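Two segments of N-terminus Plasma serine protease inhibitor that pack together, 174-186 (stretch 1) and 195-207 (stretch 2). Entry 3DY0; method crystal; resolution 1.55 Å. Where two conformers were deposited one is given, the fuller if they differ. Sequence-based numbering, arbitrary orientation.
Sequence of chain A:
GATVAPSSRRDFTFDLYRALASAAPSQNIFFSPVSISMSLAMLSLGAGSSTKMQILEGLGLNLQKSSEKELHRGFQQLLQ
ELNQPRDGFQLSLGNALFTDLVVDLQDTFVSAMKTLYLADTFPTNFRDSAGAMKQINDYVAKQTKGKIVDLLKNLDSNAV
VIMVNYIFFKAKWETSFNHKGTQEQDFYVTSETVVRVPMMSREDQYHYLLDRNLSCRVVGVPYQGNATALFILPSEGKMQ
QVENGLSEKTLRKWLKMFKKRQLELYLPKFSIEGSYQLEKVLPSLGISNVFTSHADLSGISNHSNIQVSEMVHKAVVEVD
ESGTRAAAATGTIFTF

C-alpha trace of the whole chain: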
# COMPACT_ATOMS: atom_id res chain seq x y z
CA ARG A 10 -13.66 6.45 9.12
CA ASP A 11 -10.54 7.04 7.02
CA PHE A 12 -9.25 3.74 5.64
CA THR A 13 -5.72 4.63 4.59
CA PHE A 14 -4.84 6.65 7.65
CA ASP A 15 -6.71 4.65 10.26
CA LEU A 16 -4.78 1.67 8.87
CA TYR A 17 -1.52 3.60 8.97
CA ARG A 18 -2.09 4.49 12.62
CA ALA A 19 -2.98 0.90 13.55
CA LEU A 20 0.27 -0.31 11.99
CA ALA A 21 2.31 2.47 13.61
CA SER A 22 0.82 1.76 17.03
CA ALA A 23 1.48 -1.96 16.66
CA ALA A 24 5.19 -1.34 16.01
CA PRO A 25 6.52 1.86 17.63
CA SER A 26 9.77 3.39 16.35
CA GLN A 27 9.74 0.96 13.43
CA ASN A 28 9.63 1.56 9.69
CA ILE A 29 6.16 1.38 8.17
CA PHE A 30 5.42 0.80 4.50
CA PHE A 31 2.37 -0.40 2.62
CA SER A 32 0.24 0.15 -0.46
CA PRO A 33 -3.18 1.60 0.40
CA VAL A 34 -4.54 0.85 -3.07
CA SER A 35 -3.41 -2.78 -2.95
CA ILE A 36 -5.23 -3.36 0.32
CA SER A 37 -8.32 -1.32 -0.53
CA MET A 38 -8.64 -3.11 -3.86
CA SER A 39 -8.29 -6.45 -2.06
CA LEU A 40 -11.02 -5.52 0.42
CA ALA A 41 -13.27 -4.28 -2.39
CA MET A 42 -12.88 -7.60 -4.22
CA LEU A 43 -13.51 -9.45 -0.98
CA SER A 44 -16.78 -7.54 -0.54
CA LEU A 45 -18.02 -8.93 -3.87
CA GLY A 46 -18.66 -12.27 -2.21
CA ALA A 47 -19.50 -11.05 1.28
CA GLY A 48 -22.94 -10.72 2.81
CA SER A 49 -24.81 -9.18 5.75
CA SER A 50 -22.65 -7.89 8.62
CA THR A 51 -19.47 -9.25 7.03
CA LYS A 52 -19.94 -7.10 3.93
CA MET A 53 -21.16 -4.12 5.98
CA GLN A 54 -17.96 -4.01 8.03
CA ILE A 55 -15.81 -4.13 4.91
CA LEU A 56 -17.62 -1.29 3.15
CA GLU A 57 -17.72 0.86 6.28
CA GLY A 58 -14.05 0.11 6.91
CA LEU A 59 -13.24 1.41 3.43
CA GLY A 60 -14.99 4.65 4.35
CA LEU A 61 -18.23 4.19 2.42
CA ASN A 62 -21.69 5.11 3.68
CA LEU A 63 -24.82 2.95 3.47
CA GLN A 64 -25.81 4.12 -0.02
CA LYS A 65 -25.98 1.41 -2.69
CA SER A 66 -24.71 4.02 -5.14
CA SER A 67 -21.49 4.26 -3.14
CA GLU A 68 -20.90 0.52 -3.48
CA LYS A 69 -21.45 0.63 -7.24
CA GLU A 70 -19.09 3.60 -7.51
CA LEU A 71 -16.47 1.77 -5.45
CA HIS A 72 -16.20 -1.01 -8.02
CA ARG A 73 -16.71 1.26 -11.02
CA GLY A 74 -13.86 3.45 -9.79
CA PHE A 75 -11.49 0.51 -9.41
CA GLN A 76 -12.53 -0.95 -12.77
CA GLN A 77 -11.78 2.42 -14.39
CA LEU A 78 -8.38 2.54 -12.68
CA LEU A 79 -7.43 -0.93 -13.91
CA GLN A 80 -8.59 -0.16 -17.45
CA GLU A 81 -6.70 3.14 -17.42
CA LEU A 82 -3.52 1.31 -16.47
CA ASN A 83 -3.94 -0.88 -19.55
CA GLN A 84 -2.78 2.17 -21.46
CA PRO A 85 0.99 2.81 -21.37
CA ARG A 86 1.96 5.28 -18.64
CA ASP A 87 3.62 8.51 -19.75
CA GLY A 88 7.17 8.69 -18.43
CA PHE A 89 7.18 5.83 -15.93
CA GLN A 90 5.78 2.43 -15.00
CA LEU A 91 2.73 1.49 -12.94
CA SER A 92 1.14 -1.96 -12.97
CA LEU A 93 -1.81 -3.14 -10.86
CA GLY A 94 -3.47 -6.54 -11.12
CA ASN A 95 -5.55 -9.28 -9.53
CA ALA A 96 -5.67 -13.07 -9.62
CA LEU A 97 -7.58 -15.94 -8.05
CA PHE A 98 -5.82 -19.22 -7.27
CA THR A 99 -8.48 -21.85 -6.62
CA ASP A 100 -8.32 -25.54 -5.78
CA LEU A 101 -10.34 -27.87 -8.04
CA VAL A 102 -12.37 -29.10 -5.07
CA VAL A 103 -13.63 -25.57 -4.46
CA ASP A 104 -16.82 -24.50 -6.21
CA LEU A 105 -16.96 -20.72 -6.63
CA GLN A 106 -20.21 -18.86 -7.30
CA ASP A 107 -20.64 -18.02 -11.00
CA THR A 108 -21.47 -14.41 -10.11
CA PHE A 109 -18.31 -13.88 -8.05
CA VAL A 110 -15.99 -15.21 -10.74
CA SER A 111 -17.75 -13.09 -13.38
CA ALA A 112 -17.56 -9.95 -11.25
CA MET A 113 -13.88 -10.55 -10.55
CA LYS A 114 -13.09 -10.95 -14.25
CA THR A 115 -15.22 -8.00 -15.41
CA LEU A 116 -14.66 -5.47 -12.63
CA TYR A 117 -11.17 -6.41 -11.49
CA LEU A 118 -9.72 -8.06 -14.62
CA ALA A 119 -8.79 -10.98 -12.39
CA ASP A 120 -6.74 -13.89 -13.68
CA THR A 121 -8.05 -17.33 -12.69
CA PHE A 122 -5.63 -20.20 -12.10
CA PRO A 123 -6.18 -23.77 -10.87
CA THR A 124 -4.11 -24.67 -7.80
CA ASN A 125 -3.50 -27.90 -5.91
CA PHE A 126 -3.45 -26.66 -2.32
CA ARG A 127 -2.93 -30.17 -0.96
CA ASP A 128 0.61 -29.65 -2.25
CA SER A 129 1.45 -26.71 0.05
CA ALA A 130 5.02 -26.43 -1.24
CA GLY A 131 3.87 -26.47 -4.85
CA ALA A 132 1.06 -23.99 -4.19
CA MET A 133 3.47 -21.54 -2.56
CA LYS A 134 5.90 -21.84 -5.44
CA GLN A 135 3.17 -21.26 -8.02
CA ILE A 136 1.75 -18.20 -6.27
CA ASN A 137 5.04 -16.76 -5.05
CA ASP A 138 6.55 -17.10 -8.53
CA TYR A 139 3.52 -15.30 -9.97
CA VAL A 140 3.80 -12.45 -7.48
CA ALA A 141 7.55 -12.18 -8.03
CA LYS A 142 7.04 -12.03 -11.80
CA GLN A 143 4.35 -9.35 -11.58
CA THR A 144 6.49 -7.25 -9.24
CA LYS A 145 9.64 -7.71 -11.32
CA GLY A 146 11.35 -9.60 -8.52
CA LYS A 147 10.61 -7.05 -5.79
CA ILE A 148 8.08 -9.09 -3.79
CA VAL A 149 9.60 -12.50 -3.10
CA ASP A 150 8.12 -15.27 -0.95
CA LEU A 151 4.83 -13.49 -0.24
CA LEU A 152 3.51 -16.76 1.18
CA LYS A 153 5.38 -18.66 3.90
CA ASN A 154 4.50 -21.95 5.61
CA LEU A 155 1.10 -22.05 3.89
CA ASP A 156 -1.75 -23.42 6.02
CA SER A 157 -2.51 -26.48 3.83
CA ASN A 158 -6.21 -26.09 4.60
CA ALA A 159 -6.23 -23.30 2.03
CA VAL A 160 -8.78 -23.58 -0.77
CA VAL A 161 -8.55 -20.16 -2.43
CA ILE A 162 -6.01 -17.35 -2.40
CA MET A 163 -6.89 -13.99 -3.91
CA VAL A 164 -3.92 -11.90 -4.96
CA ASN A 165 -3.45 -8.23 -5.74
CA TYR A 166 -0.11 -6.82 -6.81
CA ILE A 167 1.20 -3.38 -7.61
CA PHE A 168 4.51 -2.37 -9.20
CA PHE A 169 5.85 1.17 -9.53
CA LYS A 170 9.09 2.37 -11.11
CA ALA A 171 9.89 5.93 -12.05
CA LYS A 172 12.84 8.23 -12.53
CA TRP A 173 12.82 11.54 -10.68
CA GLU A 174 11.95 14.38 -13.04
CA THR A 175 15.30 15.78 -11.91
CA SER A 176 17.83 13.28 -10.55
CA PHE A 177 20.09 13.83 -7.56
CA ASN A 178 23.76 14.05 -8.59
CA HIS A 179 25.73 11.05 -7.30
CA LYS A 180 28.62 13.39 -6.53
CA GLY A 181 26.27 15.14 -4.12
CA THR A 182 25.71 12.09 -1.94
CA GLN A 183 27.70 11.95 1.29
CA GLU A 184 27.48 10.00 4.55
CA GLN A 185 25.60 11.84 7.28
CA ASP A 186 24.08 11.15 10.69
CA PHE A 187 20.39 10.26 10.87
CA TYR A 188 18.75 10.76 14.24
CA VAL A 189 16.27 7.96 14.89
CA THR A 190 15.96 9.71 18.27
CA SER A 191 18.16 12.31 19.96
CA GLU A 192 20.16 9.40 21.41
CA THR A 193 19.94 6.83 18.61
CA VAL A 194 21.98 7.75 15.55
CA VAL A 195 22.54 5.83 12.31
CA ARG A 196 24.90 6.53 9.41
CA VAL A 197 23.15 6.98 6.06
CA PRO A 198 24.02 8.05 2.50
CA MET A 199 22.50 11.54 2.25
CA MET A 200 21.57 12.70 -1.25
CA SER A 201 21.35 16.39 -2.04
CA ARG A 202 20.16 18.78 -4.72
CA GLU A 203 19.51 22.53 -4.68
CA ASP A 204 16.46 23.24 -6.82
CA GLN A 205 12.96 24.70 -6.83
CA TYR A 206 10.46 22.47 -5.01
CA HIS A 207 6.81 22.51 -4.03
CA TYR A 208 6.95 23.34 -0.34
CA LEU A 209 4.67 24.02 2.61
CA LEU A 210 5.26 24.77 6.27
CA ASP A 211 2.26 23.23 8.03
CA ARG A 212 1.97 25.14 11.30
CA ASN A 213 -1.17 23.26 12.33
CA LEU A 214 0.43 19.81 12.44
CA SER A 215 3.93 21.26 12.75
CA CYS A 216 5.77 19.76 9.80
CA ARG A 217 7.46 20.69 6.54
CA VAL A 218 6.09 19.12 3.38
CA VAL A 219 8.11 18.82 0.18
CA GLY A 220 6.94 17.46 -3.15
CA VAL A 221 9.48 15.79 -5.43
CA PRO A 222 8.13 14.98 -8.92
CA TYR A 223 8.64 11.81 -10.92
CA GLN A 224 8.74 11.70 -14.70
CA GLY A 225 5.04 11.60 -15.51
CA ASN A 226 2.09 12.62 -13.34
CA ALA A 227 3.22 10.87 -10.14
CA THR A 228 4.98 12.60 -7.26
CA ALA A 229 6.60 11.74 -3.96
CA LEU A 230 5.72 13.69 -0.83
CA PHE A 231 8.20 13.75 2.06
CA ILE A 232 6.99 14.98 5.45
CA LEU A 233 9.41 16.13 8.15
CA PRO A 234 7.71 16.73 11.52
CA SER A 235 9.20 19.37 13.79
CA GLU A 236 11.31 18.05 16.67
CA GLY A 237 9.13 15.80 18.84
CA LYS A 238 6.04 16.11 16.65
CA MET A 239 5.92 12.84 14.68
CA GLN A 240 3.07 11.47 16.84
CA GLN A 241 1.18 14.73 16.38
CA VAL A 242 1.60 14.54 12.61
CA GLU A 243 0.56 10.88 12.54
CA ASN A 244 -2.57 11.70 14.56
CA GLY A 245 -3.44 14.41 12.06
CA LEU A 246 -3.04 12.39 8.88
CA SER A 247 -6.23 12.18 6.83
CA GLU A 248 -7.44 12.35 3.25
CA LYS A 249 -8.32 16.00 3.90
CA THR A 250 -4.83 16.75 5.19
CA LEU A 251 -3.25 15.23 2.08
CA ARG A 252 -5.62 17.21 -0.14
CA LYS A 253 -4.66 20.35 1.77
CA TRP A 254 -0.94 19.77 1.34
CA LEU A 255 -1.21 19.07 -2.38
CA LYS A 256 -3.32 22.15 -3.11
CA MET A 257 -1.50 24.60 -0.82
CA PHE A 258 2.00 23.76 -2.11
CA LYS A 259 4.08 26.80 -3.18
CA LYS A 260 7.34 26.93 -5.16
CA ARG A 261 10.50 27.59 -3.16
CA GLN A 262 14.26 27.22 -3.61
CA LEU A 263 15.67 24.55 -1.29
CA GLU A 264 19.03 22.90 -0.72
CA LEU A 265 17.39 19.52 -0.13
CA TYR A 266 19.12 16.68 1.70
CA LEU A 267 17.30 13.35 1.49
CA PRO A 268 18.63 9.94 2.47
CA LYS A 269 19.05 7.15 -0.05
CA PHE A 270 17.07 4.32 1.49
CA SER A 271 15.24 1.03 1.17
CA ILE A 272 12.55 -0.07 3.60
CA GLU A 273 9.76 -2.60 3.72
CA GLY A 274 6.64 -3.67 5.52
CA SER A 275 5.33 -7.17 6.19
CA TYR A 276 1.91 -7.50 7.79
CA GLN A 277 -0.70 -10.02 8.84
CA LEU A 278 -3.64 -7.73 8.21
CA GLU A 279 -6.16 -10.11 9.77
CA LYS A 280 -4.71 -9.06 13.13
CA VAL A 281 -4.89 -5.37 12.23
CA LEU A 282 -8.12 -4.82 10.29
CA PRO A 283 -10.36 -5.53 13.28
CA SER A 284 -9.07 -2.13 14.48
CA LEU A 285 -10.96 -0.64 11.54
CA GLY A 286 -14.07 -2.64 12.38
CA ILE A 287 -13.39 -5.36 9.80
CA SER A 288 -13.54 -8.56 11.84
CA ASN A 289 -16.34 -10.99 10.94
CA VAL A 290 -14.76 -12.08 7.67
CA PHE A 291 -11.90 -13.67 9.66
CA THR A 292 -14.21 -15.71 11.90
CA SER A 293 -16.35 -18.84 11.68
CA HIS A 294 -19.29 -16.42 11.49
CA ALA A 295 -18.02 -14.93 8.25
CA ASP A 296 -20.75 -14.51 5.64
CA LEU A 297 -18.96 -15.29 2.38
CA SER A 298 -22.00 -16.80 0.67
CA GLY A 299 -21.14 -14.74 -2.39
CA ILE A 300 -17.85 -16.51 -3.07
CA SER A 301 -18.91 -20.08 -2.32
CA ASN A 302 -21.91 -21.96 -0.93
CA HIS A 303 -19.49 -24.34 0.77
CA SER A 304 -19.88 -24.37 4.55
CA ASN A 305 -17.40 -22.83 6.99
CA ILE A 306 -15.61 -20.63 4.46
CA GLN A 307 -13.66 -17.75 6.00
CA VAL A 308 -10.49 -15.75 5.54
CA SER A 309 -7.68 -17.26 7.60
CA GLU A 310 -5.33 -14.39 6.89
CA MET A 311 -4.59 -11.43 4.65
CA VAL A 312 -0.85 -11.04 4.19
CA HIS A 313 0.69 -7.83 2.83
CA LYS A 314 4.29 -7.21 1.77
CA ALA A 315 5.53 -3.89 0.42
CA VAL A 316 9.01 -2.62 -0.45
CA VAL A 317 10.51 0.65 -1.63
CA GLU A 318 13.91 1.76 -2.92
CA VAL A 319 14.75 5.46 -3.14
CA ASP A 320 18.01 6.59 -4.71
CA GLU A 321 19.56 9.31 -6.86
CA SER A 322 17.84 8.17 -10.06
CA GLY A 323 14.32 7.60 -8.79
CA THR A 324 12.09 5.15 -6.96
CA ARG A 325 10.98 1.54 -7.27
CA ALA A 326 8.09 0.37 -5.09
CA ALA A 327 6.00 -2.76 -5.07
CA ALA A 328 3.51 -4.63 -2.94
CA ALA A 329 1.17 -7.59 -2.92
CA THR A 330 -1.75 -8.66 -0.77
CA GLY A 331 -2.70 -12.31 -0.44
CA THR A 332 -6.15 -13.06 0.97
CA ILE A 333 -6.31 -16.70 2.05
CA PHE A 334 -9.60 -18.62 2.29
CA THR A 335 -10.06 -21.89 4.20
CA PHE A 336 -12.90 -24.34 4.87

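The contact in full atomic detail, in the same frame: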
# COMPACT_ATOMS: atom_id res chain seq x y z
N GLU A 174 11.98 13.47 -11.91
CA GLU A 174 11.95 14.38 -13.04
C GLU A 174 13.36 14.96 -13.15
O GLU A 174 13.89 15.13 -14.25
CB GLU A 174 10.93 15.49 -12.79
CG GLU A 174 10.76 16.44 -13.95
CD GLU A 174 9.68 17.47 -13.70
OE1 GLU A 174 9.82 18.25 -12.73
OE2 GLU A 174 8.70 17.50 -14.46
N THR A 175 13.95 15.26 -12.00
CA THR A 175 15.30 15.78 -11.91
C THR A 175 16.05 14.89 -10.92
O THR A 175 15.70 14.83 -9.74
CB THR A 175 15.32 17.22 -11.38
OG1 THR A 175 14.62 18.07 -12.30
CG2 THR A 175 16.76 17.72 -11.22
N SER A 176 17.06 14.18 -11.41
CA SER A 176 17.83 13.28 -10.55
C SER A 176 18.74 14.01 -9.58
O SER A 176 19.03 15.20 -9.75
CB SER A 176 18.68 12.34 -11.41
OG SER A 176 19.75 13.04 -12.00
N PHE A 177 19.18 13.29 -8.55
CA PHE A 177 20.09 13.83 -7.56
C PHE A 177 21.44 13.49 -8.19
O PHE A 177 21.57 12.45 -8.85
CB PHE A 177 19.95 13.08 -6.23
CG PHE A 177 18.75 13.48 -5.42
CD1 PHE A 177 18.82 14.55 -4.52
CD2 PHE A 177 17.55 12.78 -5.53
CE1 PHE A 177 17.71 14.91 -3.75
CE2 PHE A 177 16.44 13.14 -4.76
CZ PHE A 177 16.52 14.20 -3.87
N ASN A 178 22.45 14.34 -8.02
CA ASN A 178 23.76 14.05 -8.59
C ASN A 178 24.51 13.13 -7.62
O ASN A 178 24.63 13.44 -6.44
CB ASN A 178 24.55 15.33 -8.81
CG ASN A 178 25.87 15.08 -9.53
OD1 ASN A 178 26.71 14.32 -9.06
ND2 ASN A 178 26.04 15.72 -10.69
N HIS A 179 25.00 12.01 -8.13
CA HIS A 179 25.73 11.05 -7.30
C HIS A 179 26.89 11.68 -6.55
O HIS A 179 27.23 11.25 -5.44
CB HIS A 179 26.24 9.89 -8.17
CG HIS A 179 25.18 8.90 -8.54
ND1 HIS A 179 24.58 8.07 -7.62
CD2 HIS A 179 24.60 8.62 -9.73
CE1 HIS A 179 23.68 7.32 -8.22
NE2 HIS A 179 23.67 7.63 -9.50
N LYS A 180 27.50 12.70 -7.15
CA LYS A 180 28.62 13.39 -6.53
C LYS A 180 28.14 14.23 -5.35
O LYS A 180 28.95 14.75 -4.58
CB LYS A 180 29.32 14.29 -7.55
N GLY A 181 26.83 14.36 -5.21
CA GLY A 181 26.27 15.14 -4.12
C GLY A 181 25.83 14.28 -2.95
O GLY A 181 25.24 14.79 -2.00
N THR A 182 26.10 12.98 -3.02
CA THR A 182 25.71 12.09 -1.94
C THR A 182 26.88 11.84 -1.00
O THR A 182 27.96 11.42 -1.42
CB THR A 182 25.22 10.74 -2.50
OG1 THR A 182 24.13 10.98 -3.41
CG2 THR A 182 24.74 9.84 -1.37
N GLN A 183 26.66 12.12 0.28
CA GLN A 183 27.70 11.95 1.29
C GLN A 183 27.11 11.33 2.55
O GLN A 183 25.92 11.49 2.83
CB GLN A 183 28.33 13.30 1.63
CG GLN A 183 29.01 14.00 0.46
CD GLN A 183 30.25 13.28 -0.01
OE1 GLN A 183 31.21 13.09 0.74
NE2 GLN A 183 30.25 12.87 -1.28
N GLU A 184 27.94 10.62 3.31
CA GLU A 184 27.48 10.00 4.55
C GLU A 184 27.17 11.05 5.60
O GLU A 184 27.96 11.97 5.83
CB GLU A 184 28.55 9.04 5.09
CG GLU A 184 28.82 7.84 4.20
CD GLU A 184 27.63 6.91 4.09
OE1 GLU A 184 27.19 6.64 2.95
OE2 GLU A 184 27.13 6.44 5.14
N GLN A 185 26.02 10.91 6.24
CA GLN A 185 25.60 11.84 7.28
C GLN A 185 24.89 11.09 8.39
O GLN A 185 24.47 9.95 8.22
CB GLN A 185 24.68 12.91 6.69
CG GLN A 185 25.31 13.75 5.58
CD GLN A 185 26.43 14.65 6.08
OE1 GLN A 185 27.08 15.35 5.30
NE2 GLN A 185 26.66 14.65 7.39
N ASP A 186 24.75 11.75 9.54
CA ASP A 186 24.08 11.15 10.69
C ASP A 186 22.57 11.29 10.55
O ASP A 186 22.06 12.34 10.14
CB ASP A 186 24.51 11.86 11.98
CG ASP A 186 25.92 11.51 12.42
OD1 ASP A 186 26.63 10.77 11.70
OD2 ASP A 186 26.32 11.98 13.51
N VAL A 195 22.13 6.79 13.33
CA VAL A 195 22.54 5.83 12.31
C VAL A 195 23.18 6.55 11.13
O VAL A 195 22.74 7.64 10.76
CB VAL A 195 21.33 5.01 11.80
CG1 VAL A 195 21.78 4.02 10.74
CG2 VAL A 195 20.67 4.28 12.96
N ARG A 196 24.21 5.95 10.56
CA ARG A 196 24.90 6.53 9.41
C ARG A 196 24.14 6.20 8.13
O ARG A 196 23.78 5.05 7.90
CB ARG A 196 26.32 5.95 9.33
CG ARG A 196 27.28 6.74 8.48
CD ARG A 196 27.59 8.08 9.11
NE ARG A 196 28.75 8.71 8.49
CZ ARG A 196 29.17 9.94 8.78
NH1 ARG A 196 30.23 10.44 8.18
NH2 ARG A 196 28.51 10.67 9.68
N VAL A 197 23.89 7.21 7.30
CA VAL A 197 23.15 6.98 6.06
C VAL A 197 23.72 7.79 4.89
O VAL A 197 24.35 8.82 5.09
CB VAL A 197 21.66 7.38 6.19
CG1 VAL A 197 21.04 6.71 7.40
CG2 VAL A 197 21.53 8.91 6.30
N PRO A 198 23.52 7.31 3.65
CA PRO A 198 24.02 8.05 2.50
C PRO A 198 22.99 9.16 2.31
O PRO A 198 21.81 8.88 2.12
CB PRO A 198 23.95 7.03 1.36
CG PRO A 198 23.82 5.69 2.05
CD PRO A 198 22.97 6.01 3.24
N MET A 199 23.43 10.42 2.39
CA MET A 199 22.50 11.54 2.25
C MET A 199 22.64 12.18 0.88
O MET A 199 23.69 12.73 0.55
CB MET A 199 22.77 12.58 3.35
CG MET A 199 21.77 13.72 3.43
SD MET A 199 20.15 13.22 4.08
CE MET A 199 20.55 12.97 5.81
N MET A 200 21.58 12.11 0.09
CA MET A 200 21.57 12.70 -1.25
C MET A 200 21.27 14.18 -1.10
O MET A 200 20.73 14.61 -0.07
CB MET A 200 20.49 12.07 -2.12
CG MET A 200 20.47 10.56 -2.10
SD MET A 200 19.26 9.90 -3.25
CE MET A 200 17.70 10.45 -2.49
N SER A 201 21.62 14.96 -2.11
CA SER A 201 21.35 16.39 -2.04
C SER A 201 21.23 17.05 -3.40
O SER A 201 21.89 16.65 -4.35
CB SER A 201 22.44 17.10 -1.25
OG SER A 201 23.66 17.12 -1.97
N ARG A 202 20.37 18.05 -3.47
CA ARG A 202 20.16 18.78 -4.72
C ARG A 202 19.47 20.11 -4.43
O ARG A 202 18.43 20.15 -3.78
CB ARG A 202 19.30 17.96 -5.68
CG ARG A 202 19.08 18.62 -7.03
CD ARG A 202 17.62 18.99 -7.25
NE ARG A 202 16.78 17.82 -7.50
CZ ARG A 202 15.46 17.88 -7.68
NH1 ARG A 202 14.84 19.05 -7.65
NH2 ARG A 202 14.77 16.78 -7.91
N GLU A 203 20.08 21.21 -4.89
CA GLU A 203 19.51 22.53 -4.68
C GLU A 203 18.64 22.74 -5.91
O GLU A 203 19.11 22.59 -7.05
CB GLU A 203 20.60 23.59 -4.61
CG GLU A 203 20.07 24.96 -4.20
CD GLU A 203 21.15 26.02 -4.14
OE1 GLU A 203 22.12 25.83 -3.37
OE2 GLU A 203 21.03 27.03 -4.86
N ASP A 204 17.37 23.06 -5.70
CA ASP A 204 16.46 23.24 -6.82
C ASP A 204 15.18 23.89 -6.31
O ASP A 204 15.06 24.20 -5.12
CB ASP A 204 16.13 21.86 -7.40
CG ASP A 204 15.54 21.92 -8.81
OD1 ASP A 204 15.35 23.03 -9.34
OD2 ASP A 204 15.28 20.84 -9.38
N GLN A 205 14.24 24.13 -7.21
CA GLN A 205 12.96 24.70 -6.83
C GLN A 205 12.06 23.51 -6.53
O GLN A 205 12.02 22.55 -7.30
CB GLN A 205 12.35 25.51 -7.97
CG GLN A 205 11.03 26.17 -7.60
CD GLN A 205 10.33 26.76 -8.81
OE1 GLN A 205 9.82 26.04 -9.66
NE2 GLN A 205 10.32 28.09 -8.89
N TYR A 206 11.35 23.56 -5.41
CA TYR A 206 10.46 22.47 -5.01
C TYR A 206 9.14 22.98 -4.47
O TYR A 206 9.06 24.10 -3.96
CB TYR A 206 11.07 21.64 -3.87
CG TYR A 206 12.38 20.95 -4.15
CD1 TYR A 206 12.42 19.64 -4.61
CD2 TYR A 206 13.59 21.59 -3.87
CE1 TYR A 206 13.63 18.97 -4.79
CE2 TYR A 206 14.80 20.93 -4.05
CZ TYR A 206 14.81 19.63 -4.50
OH TYR A 206 16.02 18.98 -4.65
N HIS A 207 8.10 22.15 -4.59
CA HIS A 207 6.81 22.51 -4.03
C HIS A 207 7.02 22.33 -2.54
O HIS A 207 7.46 21.26 -2.09
CB HIS A 207 5.71 21.58 -4.54
CG HIS A 207 5.07 22.05 -5.81
ND1 HIS A 207 4.33 23.22 -5.88
CD2 HIS A 207 5.05 21.52 -7.06
CE1 HIS A 207 3.89 23.39 -7.11
NE2 HIS A 207 4.31 22.37 -7.85
O HOH W 1 12.40 15.45 -9.50
O HOH W 2 14.60 14.40 -7.35
O HOH W 3 22.98 13.38 -4.28
O HOH W 4 21.93 16.74 -6.93
O HOH W 5 24.98 15.18 0.73
O HOH W 6 25.58 4.37 5.54

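Two segments of a chain can be joined by a regular ladder at one end and by side chains and water at the other, and residues 174-186 and 195-207 of this plasma serine protease inhibitor illustrate both modes within 981 Å² of buried surface. Glu 174, at the start of the first segment, stays clear of the second. Thr 175 makes the first contact through its backbone: Arg 202 NH2 reaches Thr 175 O at 2.8 Å, but the bent angle of 124° makes this a weak hydrogen bond. The arginine is also held within its own strand, its NH1 forming a salt bridge with Asp 204 OD2 at 2.5 Å, and Thr 175 CB lies over one face of its guanidinium.

Phe 177 supplies the apolar part of the contact. Met 200 CE sits over one face of the ring, 3.7 Å from Phe 177 CE2, in a CH-pi arrangement, while the backbone carbon Ser 201 C approaches the ring edge, 3.6 Å from Phe 177 CD1. The backbones do not pair directly here, and water fills the gap. One molecule accepts from Asn 178 N (2.7 Å) and donates to Ser 201 O (2.6 Å); another donates to Asn 178 O and Thr 182 OG1 and accepts from Ser 201 N.

After Asn 178 the chain turns, with Gly 181 N bonded to Asn 178 O at 2.7 Å. Gly 181 O then accepts a hydrogen bond from Ser 201 OG at 2.8 Å. An ideal CB on this glycine would lie only 3.2 Å from Ser 201 OG, a tight fit. Thr 182 leads into the ladder, its CA 3.3 Å from Met 199 O in a CA-H...O contact.

From Gln 183 onward the strands pair in antiparallel register. Gln 183 N donates to Met 199 O at 3.0 Å and Met 199 N returns a bond to Gln 183 O at 2.7 Å. Two residues on, Gln 185 N to Val 197 O and Val 197 N to Gln 185 O, both 2.9 Å, repeat the pattern with nearly straight angles. Proline has no amide hydrogen to donate, and Pro 198 falls opposite Glu 184 in a non-hydrogen-bonded pair, where none is required.

Side chains alternate accordingly. Those of Gln 183, Gln 185, Val 197 and Met 199 share one face, where Gln 185 CG packs 3.6 Å from Met 199 CB. The other carries Glu 184, Asp 186, Arg 196 and Pro 198; there Asp 186 OD1 and Arg 196 NH2 close the contact with a 2.8 Å salt bridge.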